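Cycloalternan-forming enzyme (Listeria monocytogenes serovar 1/2a, PDB 5F7U) is a multidomain member of glycoside hydrolase family 31, built round a TIM barrel with beta-sandwich domains and a family 6 carbohydrate-binding module, and carries bound glycans. Local coordinates at residues A[693-696]-A[697-701]; A[686-689]-A[690-694]; A[473-476]-A[477-481]. The protein carries 1 engineered substitution. All coordinates share one frame; numbering follows the deposited sequence.

Contact 1: A[693-696]-A[697-701]; sequences KYLY and TRMNL
The C-terminal half of helix 687-700, in the TIM-barrel domain of this family 31 protein, brings Thr697 back onto the carbonyl of Lys693 one turn earlier. That oxygen is gripped twice: Thr697 N donates to Lys693 O at 2.9 Å, and Thr697 OG1 donates to Lys693 O at 2.8 Å. The two donors come in from opposite faces of the carbonyl plane, the hydroxyl tilted 34° out of it. Thr697 can do this because OG1 stands anti to its own carbonyl carbon (chi1 -62°), which turns the hydroxyl back toward the preceding turn, with CG2 anti to the backbone N. The helical bonds continue with Arg698 N to Tyr694 O, Met699 N to Leu695 O, and Asn700 N to Tyr696 O at 2.8 Å. Beside them, Met699 CG rests against Leu695 O at 3.4 Å, and the side chains meet more loosely, Leu695 CD1 lying 4.3 Å from Met699 CG. Asn700 folds its amide back over the same turn, with CG 3.2 Å from Tyr696 O; the amide's polar partners come from strand 801-806 and the chain after it: OD1 accepts from Gly813 N, and ND2 donates to Asn805 O and Gln814 O. Arg698 runs out extended, and its guanidinium group is held by the carbonyls of Phe365, Ala653, Ala655 and Pro656, a set that should hold the group in a fixed orientation. With its hydroxyl turned onto the helix's own backbone, Thr697 meets the needs of a buried polar atom within a single turn.

Contact 2: A[686-689]-A[690-694]; sequences TILP and TFQKY
Phe691 N donates to Ile687 O at 2.8 Å and Gln692 N to Leu688 O at 2.9 Å, the second with an N-H...O angle of 172°. Lys693 N reaches Pro689 O at 2.9 Å, while Thr690 N to Thr686 O is stretched to 3.3 Å. Proline has no N-H to give, yet it fits near the start of the helix, where no N-H of its own is needed and its carbonyl can still accept. The Thr690 hydroxyl also comes near Thr686 O, but its hydrogen-bond partner is Asp790 OD1. Together these bonds form the opening turns of helix 687-700 in the TIM-barrel domain, packed against helices 675-682 and 642-653. Ile687 and Phe691 face that side, with Tyr645 touching both. On another flank Leu688 meets Gln692. The leucine brings its branch point up to the amide, CG lying 3.6 Å from Gln692 NE2 and CD1 3.8 Å from the same nitrogen, and the two side chains run at a slant to one another. In Gln692, CG is anti to the carbonyl carbon; this chi1 of -71° sets CG 3.2 Å from Leu688 O, and the extended chain beyond carries the amide to the leucine. Its NE2 is bonded to Asn390 O, which favours this rotation of the amide; OE1 lies 3.6 Å from Pro689 CA. Asn390 also touches Leu688, so the leucine and the glutamine share this loop residue.

Contact 3: A[473-476]-A[477-481]; sequences NDEE and YMISQ
Tyr477 presents one ring face to Gln481 CG, which sits 3.4 Å above the ring plane and is displaced toward the rim, and the same ring meets Trp517 of helix 512-520 edge-to-face. Tyr477 N donates to Asn473 O, one turn earlier, at 3.2 Å, one of the regular bonds of helix 469-481 in the family 31 TIM-barrel domain. Met478 N to Asp474 O and Ile479 N to Glu475 O follow, the latter with an N-H...O angle of 169°; Ser480 N to Glu476 O, at 3.1 Å, completes the set. Glu475 and Ile479 run alongside each other in the same direction, the methyl CD1 of Ile479 resting 3.7 Å from Glu475 CG. That methyl also lies 3.6 Å from Glu475 O, so it covers both the backbone carbonyl and the aliphatic stem of the same residue. The glutamate's CG is anti to its backbone N (chi1 -174°), and the extended chain sets the carboxylate beside the isoleucine methyl, with OE1 3.9 Å from Ile479 CD1; there OE1 forms a salt bridge with Arg494 NH2. Asp474 hydrogen-bonds through its carboxylate to Tyr409 and Gln470, and Gln470 is among the residues lining a bound glycan. Toward the exposed end the hydroxyl of Ser480 curls back on the backbone: OG donates to Tyr477 O at 3.1 Å, approaching at a C=O...O angle of 115°, and that carbonyl also accepts from Gln481 N.

Contacts 1 and 2 are successive parts of helix 687-700, sharing Lys693 and Tyr694, with centres about 10 Å apart; contact 3 lies on helix 469-481, its centre about 49 Å from that of contact 1. Contact 1 is the buried one, where polar groups are met by backbone carbonyls and amides, partly from strand 801-806 and the residues after it. Contacts 2 and 3 are partly buried. Contact 2 pairs an apolar flank against neighbouring helices with an amide held by a loop, and Asp790 receives side chains from both it and contact 1. Contact 3 is more acidic: Glu475 is paired with Arg494 and Asp474 is hydrogen-bonded to Tyr409.

Contact 1: A[693-696]-A[697-701]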
loop_
_atom_site.group_PDB
_atom_site.type_symbol
_atom_site.label_atom_id
_atom_site.label_comp_id
_atom_site.label_asym_id
_atom_site.label_seq_id
_atom_site.Cartn_x
_atom_site.Cartn_y
_atom_site.Cartn_z
ATOM N N LYS A 693 2.312 24.635 -1.136
ATOM C CA LYS A 693 2.602 24.245 -2.523
ATOM C C LYS A 693 2.160 22.806 -2.757
ATOM O O LYS A 693 1.466 22.521 -3.727
ATOM C CB LYS A 693 4.077 24.421 -2.863
ATOM C CG LYS A 693 4.439 23.929 -4.267
ATOM C CD LYS A 693 5.851 24.312 -4.709
ATOM C CE LYS A 693 6.908 23.386 -4.111
ATOM N NZ LYS A 693 8.226 23.492 -4.819
ATOM N N TYR A 694 2.576 21.904 -1.870
ATOM C CA TYR A 694 2.257 20.487 -2.043
ATOM C C TYR A 694 0.788 20.152 -1.811
ATOM O O TYR A 694 0.209 19.401 -2.592
ATOM C CB TYR A 694 3.218 19.597 -1.235
ATOM C CG TYR A 694 4.544 19.618 -1.918
ATOM C CD1 TYR A 694 4.711 18.983 -3.150
ATOM C CD2 TYR A 694 5.601 20.365 -1.404
ATOM C CE1 TYR A 694 5.908 19.068 -3.845
ATOM C CE2 TYR A 694 6.817 20.454 -2.091
ATOM C CZ TYR A 694 6.955 19.805 -3.304
ATOM O OH TYR A 694 8.149 19.892 -3.995
ATOM N N LEU A 695 0.187 20.712 -0.762
ATOM C CA LEU A 695 -1.243 20.508 -0.557
ATOM C C LEU A 695 -2.067 21.055 -1.737
ATOM O O LEU A 695 -3.000 20.392 -2.204
ATOM C CB LEU A 695 -1.730 21.114 0.759
ATOM C CG LEU A 695 -3.246 21.012 1.014
ATOM C CD1 LEU A 695 -3.762 19.571 0.952
ATOM C CD2 LEU A 695 -3.619 21.682 2.328
ATOM N N TYR A 696 -1.737 22.262 -2.205
ATOM C CA TYR A 696 -2.485 22.831 -3.343
ATOM C C TYR A 696 -2.274 22.007 -4.600
ATOM O O TYR A 696 -3.220 21.781 -5.360
ATOM C CB TYR A 696 -2.142 24.302 -3.607
ATOM C CG TYR A 696 -2.311 25.253 -2.426
ATOM C CD1 TYR A 696 -3.138 24.940 -1.328
ATOM C CD2 TYR A 696 -1.679 26.500 -2.443
ATOM C CE1 TYR A 696 -3.278 25.821 -0.253
ATOM C CE2 TYR A 696 -1.811 27.388 -1.384
ATOM C CZ TYR A 696 -2.608 27.043 -0.297
ATOM O OH TYR A 696 -2.716 27.938 0.736
ATOM N N THR A 697 -1.045 21.536 -4.811
ATOM C CA THR A 697 -0.782 20.634 -5.941
ATOM C C THR A 697 -1.672 19.390 -5.878
ATOM O O THR A 697 -2.260 18.982 -6.903
ATOM C CB THR A 697 0.722 20.265 -6.076
ATOM O OG1 THR A 697 1.455 21.469 -6.326
ATOM C CG2 THR A 697 0.948 19.337 -7.259
ATOM N N ARG A 698 -1.777 18.793 -4.682
ATOM C CA ARG A 698 -2.624 17.620 -4.505
ATOM C C ARG A 698 -4.083 17.965 -4.843
ATOM O O ARG A 698 -4.761 17.190 -5.527
ATOM C CB ARG A 698 -2.497 17.034 -3.081
ATOM C CG ARG A 698 -3.318 15.767 -2.886
ATOM C CD ARG A 698 -3.370 15.362 -1.416
ATOM N NE ARG A 698 -4.110 14.120 -1.209
ATOM C CZ ARG A 698 -3.626 12.900 -1.454
ATOM N NH1 ARG A 698 -2.403 12.717 -1.954
ATOM N NH2 ARG A 698 -4.387 11.844 -1.215
ATOM N N MET A 699 -4.548 19.129 -4.398
ATOM C CA MET A 699 -5.893 19.545 -4.739
ATOM C C MET A 699 -6.054 19.812 -6.243
ATOM O O MET A 699 -7.095 19.481 -6.815
ATOM C CB MET A 699 -6.384 20.697 -3.861
ATOM C CG MET A 699 -6.441 20.332 -2.371
ATOM S SD MET A 699 -7.335 18.822 -1.934
ATOM C CE MET A 699 -9.026 19.399 -2.063
ATOM N N ASN A 700 -5.010 20.342 -6.883
ATOM C CA ASN A 700 -5.029 20.523 -8.358
ATOM C C ASN A 700 -5.131 19.166 -9.068
ATOM O O ASN A 700 -5.780 19.036 -10.104
ATOM C CB ASN A 700 -3.768 21.232 -8.883
ATOM C CG ASN A 700 -3.590 22.654 -8.365
ATOM O OD1 ASN A 700 -2.460 23.049 -8.060
ATOM N ND2 ASN A 700 -4.671 23.437 -8.285
ATOM N N LEU A 701 -4.462 18.162 -8.509
ATOM C CA LEU A 701 -4.466 16.808 -9.078
ATOM C C LEU A 701 -5.587 15.913 -8.574
ATOM O O LEU A 701 -5.694 14.743 -8.975
ATOM C CB LEU A 701 -3.095 16.146 -8.867
ATOM C CG LEU A 701 -1.905 16.776 -9.616
ATOM C CD1 LEU A 701 -0.622 16.129 -9.142
ATOM C CD2 LEU A 701 -2.026 16.573 -11.125
#

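Contact 2: A[686-689]-A[690-694]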
loop_
_atom_site.group_PDB
_atom_site.type_symbol
_atom_site.label_atom_id
_atom_site.label_comp_id
_atom_site.label_asym_id
_atom_site.label_seq_id
_atom_site.Cartn_x
_atom_site.Cartn_y
_atom_site.Cartn_z
ATOM N N THR A 686 9.540 29.073 6.209
ATOM C CA THR A 686 9.373 28.585 4.829
ATOM C C THR A 686 8.644 27.228 4.746
ATOM O O THR A 686 8.249 26.817 3.659
ATOM C CB THR A 686 10.708 28.470 4.074
ATOM O OG1 THR A 686 11.495 27.418 4.656
ATOM C CG2 THR A 686 11.481 29.797 4.117
ATOM N N ILE A 687 8.454 26.561 5.890
ATOM C CA ILE A 687 7.656 25.329 5.940
ATOM C C ILE A 687 6.237 25.564 5.419
ATOM O O ILE A 687 5.704 24.745 4.665
ATOM C CB ILE A 687 7.620 24.725 7.363
ATOM C CG1 ILE A 687 8.943 24.006 7.671
ATOM C CG2 ILE A 687 6.466 23.743 7.524
ATOM C CD1 ILE A 687 9.097 23.610 9.126
ATOM N N LEU A 688 5.640 26.689 5.823
ATOM C CA LEU A 688 4.267 26.978 5.421
ATOM C C LEU A 688 4.062 27.072 3.895
ATOM O O LEU A 688 3.190 26.356 3.375
ATOM C CB LEU A 688 3.643 28.159 6.196
ATOM C CG LEU A 688 2.182 28.441 5.800
ATOM C CD1 LEU A 688 1.241 27.305 6.220
ATOM C CD2 LEU A 688 1.740 29.770 6.387
ATOM N N PRO A 689 4.849 27.923 3.182
ATOM C CA PRO A 689 4.663 27.973 1.718
ATOM C C PRO A 689 4.999 26.663 1.005
ATOM O O PRO A 689 4.346 26.334 0.012
ATOM C CB PRO A 689 5.594 29.114 1.255
ATOM C CG PRO A 689 6.459 29.436 2.427
ATOM C CD PRO A 689 5.661 29.069 3.648
ATOM N N THR A 690 5.959 25.902 1.536
ATOM C CA THR A 690 6.278 24.591 0.968
ATOM C C THR A 690 5.125 23.606 1.180
ATOM O O THR A 690 4.712 22.905 0.238
ATOM C CB THR A 690 7.625 24.063 1.509
ATOM O OG1 THR A 690 8.640 25.000 1.133
ATOM C CG2 THR A 690 7.956 22.704 0.914
ATOM N N PHE A 691 4.577 23.578 2.394
ATOM C CA PHE A 691 3.396 22.749 2.672
ATOM C C PHE A 691 2.215 23.131 1.762
ATOM O O PHE A 691 1.573 22.267 1.178
ATOM C CB PHE A 691 2.973 22.822 4.145
ATOM C CG PHE A 691 1.946 21.797 4.531
ATOM C CD1 PHE A 691 0.580 22.035 4.329
ATOM C CD2 PHE A 691 2.338 20.591 5.116
ATOM C CE1 PHE A 691 -0.371 21.078 4.686
ATOM C CE2 PHE A 691 1.402 19.631 5.470
ATOM C CZ PHE A 691 0.035 19.877 5.270
ATOM N N GLN A 692 1.924 24.428 1.681
ATOM C CA GLN A 692 0.862 24.934 0.807
ATOM C C GLN A 692 1.078 24.520 -0.642
ATOM O O GLN A 692 0.136 24.059 -1.297
ATOM C CB GLN A 692 0.778 26.457 0.907
ATOM C CG GLN A 692 0.210 26.953 2.230
ATOM C CD GLN A 692 0.385 28.447 2.405
ATOM O OE1 GLN A 692 1.208 29.066 1.735
ATOM N NE2 GLN A 692 -0.399 29.047 3.312
ATOM N N LYS A 693 2.312 24.635 -1.136
ATOM C CA LYS A 693 2.602 24.245 -2.523
ATOM C C LYS A 693 2.160 22.806 -2.757
ATOM O O LYS A 693 1.466 22.521 -3.727
ATOM C CB LYS A 693 4.077 24.421 -2.863
ATOM C CG LYS A 693 4.439 23.929 -4.267
ATOM C CD LYS A 693 5.851 24.312 -4.709
ATOM C CE LYS A 693 6.908 23.386 -4.111
ATOM N NZ LYS A 693 8.226 23.492 -4.819
ATOM N N TYR A 694 2.576 21.904 -1.870
ATOM C CA TYR A 694 2.257 20.487 -2.043
ATOM C C TYR A 694 0.788 20.152 -1.811
ATOM O O TYR A 694 0.209 19.401 -2.592
ATOM C CB TYR A 694 3.218 19.597 -1.235
ATOM C CG TYR A 694 4.544 19.618 -1.918
ATOM C CD1 TYR A 694 4.711 18.983 -3.150
ATOM C CD2 TYR A 694 5.601 20.365 -1.404
ATOM C CE1 TYR A 694 5.908 19.068 -3.845
ATOM C CE2 TYR A 694 6.817 20.454 -2.091
ATOM C CZ TYR A 694 6.955 19.805 -3.304
ATOM O OH TYR A 694 8.149 19.892 -3.995
#

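Contact 3: A[473-476]-A[477-481]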
loop_
_atom_site.group_PDB
_atom_site.type_symbol
_atom_site.label_atom_id
_atom_site.label_comp_id
_atom_site.label_asym_id
_atom_site.label_seq_id
_atom_site.Cartn_x
_atom_site.Cartn_y
_atom_site.Cartn_z
ATOM N N ASN A 473 -21.644 -2.105 34.070
ATOM C CA ASN A 473 -22.932 -2.555 33.521
ATOM C C ASN A 473 -22.787 -3.262 32.164
ATOM O O ASN A 473 -23.303 -4.372 31.969
ATOM C CB ASN A 473 -23.912 -1.377 33.391
ATOM C CG ASN A 473 -24.391 -0.827 34.728
ATOM O OD1 ASN A 473 -24.137 -1.385 35.795
ATOM N ND2 ASN A 473 -25.093 0.299 34.666
ATOM N N ASP A 474 -22.064 -2.616 31.239
ATOM C CA ASP A 474 -21.841 -3.163 29.911
ATOM C C ASP A 474 -21.097 -4.491 29.948
ATOM O O ASP A 474 -21.435 -5.407 29.200
ATOM C CB ASP A 474 -21.074 -2.164 29.040
ATOM C CG ASP A 474 -21.903 -0.941 28.665
ATOM O OD1 ASP A 474 -23.108 -0.868 28.997
ATOM O OD2 ASP A 474 -21.344 -0.036 28.013
ATOM N N GLU A 475 -20.108 -4.590 30.839
ATOM C CA GLU A 475 -19.327 -5.807 30.984
ATOM C C GLU A 475 -20.186 -6.982 31.443
ATOM O O GLU A 475 -20.097 -8.077 30.878
ATOM C CB GLU A 475 -18.166 -5.609 31.956
ATOM C CG GLU A 475 -17.271 -6.834 31.991
ATOM C CD GLU A 475 -16.045 -6.684 32.850
ATOM O OE1 GLU A 475 -15.770 -7.614 33.637
ATOM O OE2 GLU A 475 -15.363 -5.654 32.744
ATOM N N GLU A 476 -21.007 -6.755 32.469
ATOM C CA GLU A 476 -21.893 -7.800 32.972
ATOM C C GLU A 476 -22.826 -8.323 31.875
ATOM O O GLU A 476 -22.985 -9.534 31.725
ATOM C CB GLU A 476 -22.685 -7.303 34.188
ATOM C CG GLU A 476 -23.457 -8.405 34.906
ATOM C CD GLU A 476 -24.033 -7.960 36.242
ATOM O OE1 GLU A 476 -23.652 -6.865 36.735
ATOM O OE2 GLU A 476 -24.862 -8.712 36.813
ATOM N N TYR A 477 -23.402 -7.403 31.097
ATOM C CA TYR A 477 -24.263 -7.752 29.965
ATOM C C TYR A 477 -23.521 -8.540 28.885
ATOM O O TYR A 477 -24.000 -9.584 28.421
ATOM C CB TYR A 477 -24.906 -6.491 29.361
ATOM C CG TYR A 477 -25.870 -6.777 28.219
ATOM C CD1 TYR A 477 -27.103 -7.410 28.456
ATOM C CD2 TYR A 477 -25.548 -6.426 26.901
ATOM C CE1 TYR A 477 -27.987 -7.669 27.416
ATOM C CE2 TYR A 477 -26.427 -6.687 25.854
ATOM C CZ TYR A 477 -27.641 -7.313 26.118
ATOM O OH TYR A 477 -28.525 -7.576 25.097
ATOM N N MET A 478 -22.355 -8.020 28.491
ATOM C CA MET A 478 -21.521 -8.627 27.467
ATOM C C MET A 478 -21.193 -10.087 27.794
ATOM O O MET A 478 -21.338 -10.962 26.943
ATOM C CB MET A 478 -20.246 -7.800 27.306
ATOM C CG MET A 478 -19.367 -8.191 26.142
ATOM S SD MET A 478 -17.952 -7.078 26.177
ATOM C CE MET A 478 -17.058 -7.682 24.756
ATOM N N ILE A 479 -20.775 -10.335 29.032
ATOM C CA ILE A 479 -20.463 -11.686 29.499
ATOM C C ILE A 479 -21.704 -12.590 29.502
ATOM O O ILE A 479 -21.657 -13.683 28.924
ATOM C CB ILE A 479 -19.761 -11.657 30.876
ATOM C CG1 ILE A 479 -18.407 -10.934 30.745
ATOM C CG2 ILE A 479 -19.556 -13.074 31.417
ATOM C CD1 ILE A 479 -17.784 -10.546 32.073
ATOM N N SER A 480 -22.806 -12.124 30.103
ATOM C CA SER A 480 -24.040 -12.931 30.198
ATOM C C SER A 480 -24.624 -13.316 28.827
ATOM O O SER A 480 -25.225 -14.385 28.688
ATOM C CB SER A 480 -25.096 -12.234 31.069
ATOM O OG SER A 480 -25.737 -11.183 30.352
ATOM N N GLN A 481 -24.426 -12.455 27.820
ATOM C CA GLN A 481 -24.927 -12.703 26.467
ATOM C C GLN A 481 -24.025 -13.588 25.617
ATOM O O GLN A 481 -24.425 -14.024 24.538
ATOM C CB GLN A 481 -25.183 -11.379 25.734
ATOM C CG GLN A 481 -26.330 -10.567 26.302
ATOM C CD GLN A 481 -27.586 -11.398 26.505
ATOM O OE1 GLN A 481 -28.238 -11.778 25.540
ATOM N NE2 GLN A 481 -27.920 -11.692 27.770
#